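Uncharacterized protein DUF1185 (Bordetella bronchiseptica RB50, PDB 3BYQ) is of unknown function but adopts a variant of the Bacillus chorismate mutase fold and may play a part in amino-acid metabolism. Local coordinates at residues A55-L60 with I162-V167; E67-L72 with R107-E112. All blocks are in the same frame, centred on the assembly; numbering follows the deposited sequence.

Contact 1: residues A55-L60 with I162-V167; sequences AELRSL and ILFALV. With EDO (1,2-ethanediol), chain Q.
Leu57 and Leu60, one helical turn apart, converge on the Phe164 side chain, and these three buried residues make the packed part of the contact. Leu57 meets the ring with both methyls: CD2 lies 3.8 Å from Phe164 CE2, and CD1 is 4.0 Å from Phe164 CZ. Leu60 uses a single branch, its CD2 standing 3.8 Å from Phe164 CD2 and slightly farther from Phe164 CB. Both leucines cross the phenylalanine side chain at about a right angle, and their CD2 methyls approach the ring obliquely. The first torsions explain the convergence: in Leu57 CG is anti to the carbonyl carbon (chi1 -76°), whereas in Leu60 it is anti to the backbone N (chi1 -176°). Ile162, two residues back on the strand, has its CG2 3.4 Å above the plane of the same ring, nearer its edge than its centre. Helix 51-72 thus lies against strand 161-169, which pairs antiparallel with strands 29-39 and 79-86 within the mixed sheet of this chorismate-mutase-like fold. Trp98, at the start of helix 98-109, stacks on Phe164 and touches Leu166, while Leu57 on Ala101 joins the two helices. Arg58, partly exposed, faces helix 98-109 and forms a salt bridge through NH2 with Glu100. Bent at chi2 and chi3, it also donates from NH1 to O2 of an ethanediol, probably from the crystallisation liquor, at 3.0 Å and an N-H...O angle of 149°. The more open side of the helix lies at Ser59 and Glu56, the latter's carboxylate bonded to Ser3 OG and Leu4 N.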
ATOM      1  N   ALA B  55      11.258  12.535 -29.160  1.00 20.40           N
ATOM      2  CA  ALA B  55      12.453  12.348 -29.995  1.00 20.18           C
ATOM      3  C   ALA B  55      13.719  12.243 -29.166  1.00 20.44           C
ATOM      4  O   ALA B  55      14.540  11.323 -29.360  1.00 22.67           O
ATOM      5  CB  ALA B  55      12.594  13.495 -31.016  1.00 19.26           C
ATOM      6  N   GLU B  56      13.880  13.152 -28.220  1.00 20.86           N
ATOM      7  CA  GLU B  56      15.080  13.137 -27.387  1.00 20.81           C
ATOM      8  C   GLU B  56      15.167  11.912 -26.464  1.00 21.68           C
ATOM      9  O   GLU B  56      16.248  11.391 -26.209  1.00 22.04           O
ATOM     10  CB  GLU B  56      15.252  14.403 -26.571  1.00 23.62           C
ATOM     11  CG  GLU B  56      16.693  14.503 -26.080  1.00 31.46           C
ATOM     12  CD  GLU B  56      16.964  15.676 -25.171  1.00 36.34           C
ATOM     13  OE1 GLU B  56      16.119  16.616 -25.124  1.00 24.38           O
ATOM     14  OE2 GLU B  56      18.056  15.630 -24.528  1.00 32.18           O
ATOM     15  N   LEU B  57      14.009  11.444 -26.014  1.00 19.55           N
ATOM     16  CA  LEU B  57      13.922  10.288 -25.119  1.00 19.37           C
ATOM     17  C   LEU B  57      14.440   9.000 -25.734  1.00 20.03           C
ATOM     18  O   LEU B  57      14.752   8.058 -25.022  1.00 20.44           O
ATOM     19  CB  LEU B  57      12.497  10.107 -24.583  1.00 21.84           C
ATOM     20  CG  LEU B  57      12.109  11.108 -23.486  1.00 21.07           C
ATOM     21  CD1 LEU B  57      10.561  11.145 -23.344  1.00 20.82           C
ATOM     22  CD2 LEU B  57      12.828  10.800 -22.153  1.00 24.10           C
ATOM     23  N   ARG B  58      14.573   8.969 -27.052  1.00 18.74           N
ATOM     24  CA  ARG B  58      15.115   7.769 -27.684  1.00 18.58           C
ATOM     25  C   ARG B  58      16.492   7.450 -27.106  1.00 20.12           C
ATOM     26  O   ARG B  58      16.810   6.292 -26.902  1.00 20.18           O
ATOM     27  CB  ARG B  58      15.167   7.923 -29.205  1.00 18.12           C
ATOM     28  CG  ARG B  58      15.395   6.636 -29.975  1.00 25.20           C
ATOM     29  CD  ARG B  58      14.114   5.832 -30.150  1.00 28.61           C
ATOM     30  NE  ARG B  58      13.143   6.542 -30.976  1.00 25.71           N
ATOM     31  CZ  ARG B  58      13.217   6.636 -32.304  1.00 35.64           C
ATOM     32  NH1 ARG B  58      14.143   5.992 -32.992  1.00 34.57           N
ATOM     33  NH2 ARG B  58      12.305   7.328 -32.959  1.00 29.29           N
ATOM     34  N   SER B  59      17.264   8.495 -26.801  1.00 19.91           N
ATOM     35  CA  SER B  59      18.617   8.314 -26.235  0.50 19.68           C
ATOM     36  C   SER B  59      18.573   7.674 -24.850  1.00 19.66           C
ATOM     37  O   SER B  59      19.471   6.927 -24.470  1.00 18.11           O
ATOM     38  CB  SER B  59      19.410   9.624 -26.178  0.50 21.96           C
ATOM     39  OG  SER B  59      18.765  10.582 -25.371  0.50 21.24           O
ATOM     40  N   LEU B  60      17.545   7.999 -24.100  1.00 18.94           N
ATOM     41  CA  LEU B  60      17.335   7.397 -22.772  1.00 17.97           C
ATOM     42  C   LEU B  60      17.007   5.911 -22.962  1.00 17.30           C
ATOM     43  O   LEU B  60      17.482   5.065 -22.221  1.00 18.88           O
ATOM     44  CB  LEU B  60      16.200   8.094 -22.035  1.00 19.08           C
ATOM     45  CG  LEU B  60      15.971   7.609 -20.601  1.00 19.40           C
ATOM     46  CD1 LEU B  60      17.206   7.902 -19.728  1.00 21.06           C
ATOM     47  CD2 LEU B  60      14.693   8.248 -19.996  1.00 16.66           C
ATOM     48  N   ILE B 162       9.037  11.864 -13.965  1.00 17.31           N
ATOM     49  CA  ILE B 162       8.582  10.672 -14.707  1.00 16.62           C
ATOM     50  C   ILE B 162       9.610   9.574 -14.537  1.00 15.84           C
ATOM     51  O   ILE B 162      10.828   9.855 -14.504  1.00 19.06           O
ATOM     52  CB  ILE B 162       8.417  10.887 -16.236  1.00 15.82           C
ATOM     53  CG1 ILE B 162       7.613  12.152 -16.564  1.00 21.22           C
ATOM     54  CG2 ILE B 162       7.763   9.608 -16.893  1.00 15.62           C
ATOM     55  CD1 ILE B 162       7.820  12.695 -18.036  1.00 17.92           C
ATOM     56  N   LEU B 163       9.112   8.357 -14.319  1.00 16.19           N
ATOM     57  CA  LEU B 163       9.947   7.148 -14.225  1.00 16.25           C
ATOM     58  C   LEU B 163       9.720   6.362 -15.502  1.00 18.67           C
ATOM     59  O   LEU B 163       8.578   6.047 -15.869  1.00 15.75           O
ATOM     60  CB  LEU B 163       9.548   6.327 -12.980  1.00 16.43           C
ATOM     61  CG  LEU B 163      10.420   5.092 -12.668  1.00 17.61           C
ATOM     62  CD1 LEU B 163      10.134   4.634 -11.221  1.00 21.94           C
ATOM     63  CD2 LEU B 163      10.123   3.945 -13.619  1.00 17.32           C
ATOM     64  N   PHE B 164      10.799   6.155 -16.247  1.00 17.98           N
ATOM     65  CA  PHE B 164      10.781   5.357 -17.474  1.00 15.35           C
ATOM     66  C   PHE B 164      11.572   4.089 -17.247  1.00 16.34           C
ATOM     67  O   PHE B 164      12.630   4.123 -16.648  1.00 16.86           O
ATOM     68  CB  PHE B 164      11.396   6.139 -18.637  1.00 15.21           C
ATOM     69  CG  PHE B 164      10.557   7.319 -19.115  1.00 15.89           C
ATOM     70  CD1 PHE B 164       9.312   7.095 -19.688  1.00 16.39           C
ATOM     71  CD2 PHE B 164      11.039   8.609 -19.078  1.00 16.77           C
ATOM     72  CE1 PHE B 164       8.543   8.135 -20.167  1.00 20.62           C
ATOM     73  CE2 PHE B 164      10.269   9.678 -19.565  1.00 17.21           C
ATOM     74  CZ  PHE B 164       9.011   9.422 -20.106  1.00 19.83           C
ATOM     75  N   ALA B 165      11.062   2.986 -17.791  1.00 16.45           N
ATOM     76  CA  ALA B 165      11.668   1.686 -17.592  1.00 16.82           C
ATOM     77  C   ALA B 165      11.630   0.763 -18.786  1.00 16.36           C
ATOM     78  O   ALA B 165      10.677   0.811 -19.608  1.00 16.73           O
ATOM     79  CB  ALA B 165      10.950   0.977 -16.405  1.00 17.24           C
ATOM     80  N   LEU B 166      12.656  -0.079 -18.856  1.00 17.58           N
ATOM     81  CA  LEU B 166      12.685  -1.166 -19.837  1.00 17.77           C
ATOM     82  C   LEU B 166      12.906  -2.443 -19.054  1.00 18.35           C
ATOM     83  O   LEU B 166      13.548  -2.439 -17.990  1.00 17.19           O
ATOM     84  CB  LEU B 166      13.805  -0.993 -20.845  1.00 17.86           C
ATOM     85  CG  LEU B 166      13.688   0.223 -21.776  1.00 16.79           C
ATOM     86  CD1 LEU B 166      14.889   0.316 -22.700  1.00 17.07           C
ATOM     87  CD2 LEU B 166      12.405   0.159 -22.560  1.00 16.83           C
ATOM     88  N   VAL B 167      12.400  -3.528 -19.603  1.00 16.27           N
ATOM     89  CA  VAL B 167      12.544  -4.852 -19.038  1.00 15.48           C
ATOM     90  C   VAL B 167      13.040  -5.827 -20.098  1.00 17.83           C
ATOM     91  O   VAL B 167      12.599  -5.798 -21.224  1.00 17.37           O
ATOM     92  CB  VAL B 167      11.208  -5.376 -18.475  1.00 18.36           C
ATOM     93  CG1 VAL B 167      11.350  -6.826 -17.934  1.00 18.58           C
ATOM     94  CG2 VAL B 167      10.677  -4.439 -17.395  1.00 20.68           C
TER
HETATM   95  C1  EDO Q 196      17.962   4.586 -31.632  1.00 49.08           C
HETATM   96  O1  EDO Q 196      18.247   5.989 -31.717  1.00 58.39           O
HETATM   97  C2  EDO Q 196      17.141   4.144 -32.834  1.00 52.80           C
HETATM   98  O2  EDO Q 196      15.864   3.646 -32.422  1.00 40.15           O

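Contact 2: residues E67-L72 with R107-E112; sequences ELVDTL and RSVLGE
Val109, last in helix 98-109, and Leu110, just past it, both meet one methyl of Val69 on helix 51-72. Just before them, Arg107 turns from the contact: its NH1 is hydrogen-bonded to Tyr141 OH of the second subunit and its NE to Pro113 O. Val109 is the first to touch. Its CB points toward helix 51-72, and CG1, anti to the backbone N (chi1 161°), lies 4.0 Å from Val69 CG2. Leu110 comes closer, although its CB does not head straight for the other segment; CD1 extends the chain (chi2 175°), and the other methyl, CD2, makes the contact at 3.7 Å from Val69 CG2. Val69 runs antiparallel to both partners, so the side chains overlap alongside rather than end to end. The 86 Å² buried in all, among three partly exposed residues, marks a light surface contact, provisional in that Val69 has a second conformer. Val69 also touches Met168 of strand 161-169, bridging helix and sheet. The chain leaves the helix at Leu110, and Gly111 follows with a positive phi of 79°. Glu112 N then bonds back to Arg107 O at 2.8 Å, and Gly111 N reaches Ser108 O at 3.3 Å. This pair of backbone bonds, with Gly111 at C-prime, is the signature of a Schellman motif ending a helix.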
ATOM      1  N   GLU B  67      22.205  -1.050 -21.014  1.00 19.33           N
ATOM      2  CA  GLU B  67      22.533  -1.516 -19.678  1.00 18.16           C
ATOM      3  C   GLU B  67      22.001  -2.919 -19.437  1.00 19.61           C
ATOM      4  O   GLU B  67      22.651  -3.762 -18.819  1.00 17.74           O
ATOM      5  CB  GLU B  67      21.959  -0.585 -18.624  1.00 19.63           C
ATOM      6  CG  GLU B  67      22.280  -1.006 -17.238  1.00 22.58           C
ATOM      7  CD  GLU B  67      21.727  -0.062 -16.168  1.00 24.42           C
ATOM      8  OE1 GLU B  67      20.654   0.563 -16.395  1.00 23.64           O
ATOM      9  OE2 GLU B  67      22.376   0.030 -15.100  1.00 29.13           O
ATOM     10  N   LEU B  68      20.793  -3.157 -19.926  1.00 17.43           N
ATOM     11  CA  LEU B  68      20.134  -4.460 -19.742  1.00 17.15           C
ATOM     12  C   LEU B  68      20.868  -5.553 -20.510  1.00 18.48           C
ATOM     13  O   LEU B  68      21.124  -6.636 -19.982  1.00 18.63           O
ATOM     14  CB  LEU B  68      18.669  -4.394 -20.125  1.00 17.40           C
ATOM     15  CG  LEU B  68      17.708  -3.710 -19.138  1.00 17.19           C
ATOM     16  CD1 LEU B  68      16.304  -3.466 -19.767  1.00 19.29           C
ATOM     17  CD2 LEU B  68      17.620  -4.538 -17.836  1.00 18.93           C
ATOM     18  N   VAL B  69      21.273  -5.257 -21.741  1.00 18.24           N
ATOM     19  CA  VAL B  69      22.027  -6.251 -22.530  0.50 20.30           C
ATOM     20  C   VAL B  69      23.359  -6.528 -21.864  1.00 20.18           C
ATOM     21  O   VAL B  69      23.778  -7.687 -21.750  1.00 21.02           O
ATOM     22  CB  VAL B  69      22.198  -5.834 -24.005  0.50 21.41           C
ATOM     23  CG1 VAL B  69      23.275  -6.668 -24.697  0.50 23.96           C
ATOM     24  CG2 VAL B  69      20.871  -5.985 -24.699  0.50 22.40           C
ATOM     25  N   ASP B  70      24.014  -5.481 -21.395  1.00 22.57           N
ATOM     26  CA  ASP B  70      25.294  -5.656 -20.708  1.00 21.01           C
ATOM     27  C   ASP B  70      25.139  -6.486 -19.422  1.00 23.01           C
ATOM     28  O   ASP B  70      26.046  -7.195 -19.003  1.00 25.58           O
ATOM     29  CB  ASP B  70      25.951  -4.317 -20.367  1.00 23.22           C
ATOM     30  CG  ASP B  70      26.428  -3.540 -21.615  1.00 31.47           C
ATOM     31  OD1 ASP B  70      26.409  -4.110 -22.736  1.00 35.81           O
ATOM     32  OD2 ASP B  70      26.808  -2.344 -21.460  1.00 33.50           O
ATOM     33  N   THR B  71      23.973  -6.397 -18.804  1.00 20.95           N
ATOM     34  CA  THR B  71      23.692  -7.096 -17.543  1.00 20.57           C
ATOM     35  C   THR B  71      23.360  -8.555 -17.754  1.00 21.16           C
ATOM     36  O   THR B  71      23.895  -9.422 -17.076  1.00 21.53           O
ATOM     37  CB  THR B  71      22.515  -6.394 -16.782  1.00 20.89           C
ATOM     38  OG1 THR B  71      22.882  -5.026 -16.522  1.00 21.90           O
ATOM     39  CG2 THR B  71      22.120  -7.120 -15.495  1.00 21.66           C
ATOM     40  N   LEU B  72      22.473  -8.837 -18.708  1.00 18.53           N
ATOM     41  CA  LEU B  72      22.011 -10.189 -18.930  1.00 17.87           C
ATOM     42  C   LEU B  72      22.794 -10.984 -19.964  1.00 22.01           C
ATOM     43  O   LEU B  72      22.751 -12.219 -19.950  1.00 20.96           O
ATOM     44  CB  LEU B  72      20.543 -10.198 -19.324  1.00 18.32           C
ATOM     45  CG  LEU B  72      19.524  -9.758 -18.273  1.00 19.90           C
ATOM     46  CD1 LEU B  72      18.078  -9.800 -18.850  1.00 21.71           C
ATOM     47  CD2 LEU B  72      19.606 -10.630 -17.007  1.00 21.28           C
ATOM     48  N   ARG B 107      14.351  -2.177 -29.376  1.00 19.33           N
ATOM     49  CA  ARG B 107      14.366  -3.054 -30.524  1.00 20.21           C
ATOM     50  C   ARG B 107      15.612  -2.839 -31.369  1.00 19.64           C
ATOM     51  O   ARG B 107      16.218  -3.808 -31.842  1.00 18.82           O
ATOM     52  CB  ARG B 107      13.059  -2.950 -31.309  1.00 19.04           C
ATOM     53  CG  ARG B 107      11.964  -3.574 -30.471  1.00 23.44           C
ATOM     54  CD  ARG B 107      10.630  -3.322 -31.056  1.00 30.53           C
ATOM     55  NE  ARG B 107      10.437  -4.111 -32.251  1.00 33.42           N
ATOM     56  CZ  ARG B 107       9.353  -4.029 -32.997  1.00 34.77           C
ATOM     57  NH1 ARG B 107       8.397  -3.172 -32.676  1.00 37.23           N
ATOM     58  NH2 ARG B 107       9.229  -4.778 -34.074  1.00 39.30           N
ATOM     59  N   SER B 108      16.070  -1.591 -31.487  1.00 19.93           N
ATOM     60  CA  SER B 108      17.287  -1.320 -32.267  1.00 19.13           C
ATOM     61  C   SER B 108      18.553  -1.894 -31.609  1.00 20.75           C
ATOM     62  O   SER B 108      19.409  -2.457 -32.281  1.00 18.00           O
ATOM     63  CB  SER B 108      17.437   0.179 -32.538  1.00 23.41           C
ATOM     64  OG  SER B 108      16.369   0.598 -33.390  1.00 26.75           O
ATOM     65  N   VAL B 109      18.634  -1.778 -30.290  1.00 18.49           N
ATOM     66  CA  VAL B 109      19.749  -2.348 -29.515  1.00 18.17           C
ATOM     67  C   VAL B 109      19.814  -3.860 -29.682  1.00 17.99           C
ATOM     68  O   VAL B 109      20.881  -4.438 -29.792  1.00 21.04           O
ATOM     69  CB  VAL B 109      19.668  -1.961 -28.023  1.00 20.54           C
ATOM     70  CG1 VAL B 109      20.513  -2.879 -27.124  1.00 19.03           C
ATOM     71  CG2 VAL B 109      19.984  -0.469 -27.884  1.00 19.66           C
ATOM     72  N   LEU B 110      18.653  -4.473 -29.798  1.00 19.79           N
ATOM     73  CA  LEU B 110      18.531  -5.930 -29.928  1.00 20.33           C
ATOM     74  C   LEU B 110      18.558  -6.487 -31.361  1.00 19.69           C
ATOM     75  O   LEU B 110      18.259  -7.649 -31.558  1.00 23.87           O
ATOM     76  CB  LEU B 110      17.264  -6.397 -29.234  1.00 19.50           C
ATOM     77  CG  LEU B 110      17.190  -6.257 -27.714  1.00 19.78           C
ATOM     78  CD1 LEU B 110      15.834  -6.648 -27.099  1.00 18.67           C
ATOM     79  CD2 LEU B 110      18.314  -7.111 -27.111  1.00 20.90           C
ATOM     80  N   GLY B 111      18.877  -5.672 -32.365  1.00 19.53           N
ATOM     81  CA  GLY B 111      18.924  -6.189 -33.760  1.00 19.31           C
ATOM     82  C   GLY B 111      17.561  -6.331 -34.428  1.00 21.93           C
ATOM     83  O   GLY B 111      17.363  -7.150 -35.323  1.00 20.39           O
ATOM     84  N   GLU B 112      16.628  -5.518 -33.966  1.00 19.15           N
ATOM     85  CA  GLU B 112      15.248  -5.452 -34.541  1.00 21.93           C
ATOM     86  C   GLU B 112      14.434  -6.765 -34.458  1.00 19.86           C
ATOM     87  O   GLU B 112      13.917  -7.249 -35.483  1.00 20.64           O
ATOM     88  CB  GLU B 112      15.252  -4.916 -35.983  1.00 21.85           C
ATOM     89  CG  GLU B 112      16.010  -3.607 -36.185  1.00 21.48           C
ATOM     90  CD  GLU B 112      15.404  -2.424 -35.475  1.00 31.98           C
ATOM     91  OE1 GLU B 112      14.275  -2.551 -34.951  1.00 24.76           O
ATOM     92  OE2 GLU B 112      16.065  -1.364 -35.464  1.00 26.05           O
TER

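Helix 51-72 supplies one segment to each contact: 55-60 packs on the sheet in contact 1, and 67-72, farther along, meets the end of helix 98-109 in contact 2. The contact centres lie about 14 Å apart, yet segments 67-72 and 162-167 meet directly, Leu68 CD1 lying 3.4 Å from Leu166 O and 3.9 Å from Val167 N. Along the chain, contact 2 is nested within the loop closed by contact 1. Burial separates the two: all three touching residues of contact 1 are buried, whereas the three of contact 2 are partly exposed. The ethanediol, probably a crystallisation additive, happens to span Arg58 and Ser108 OG, to both of which it is hydrogen-bonded.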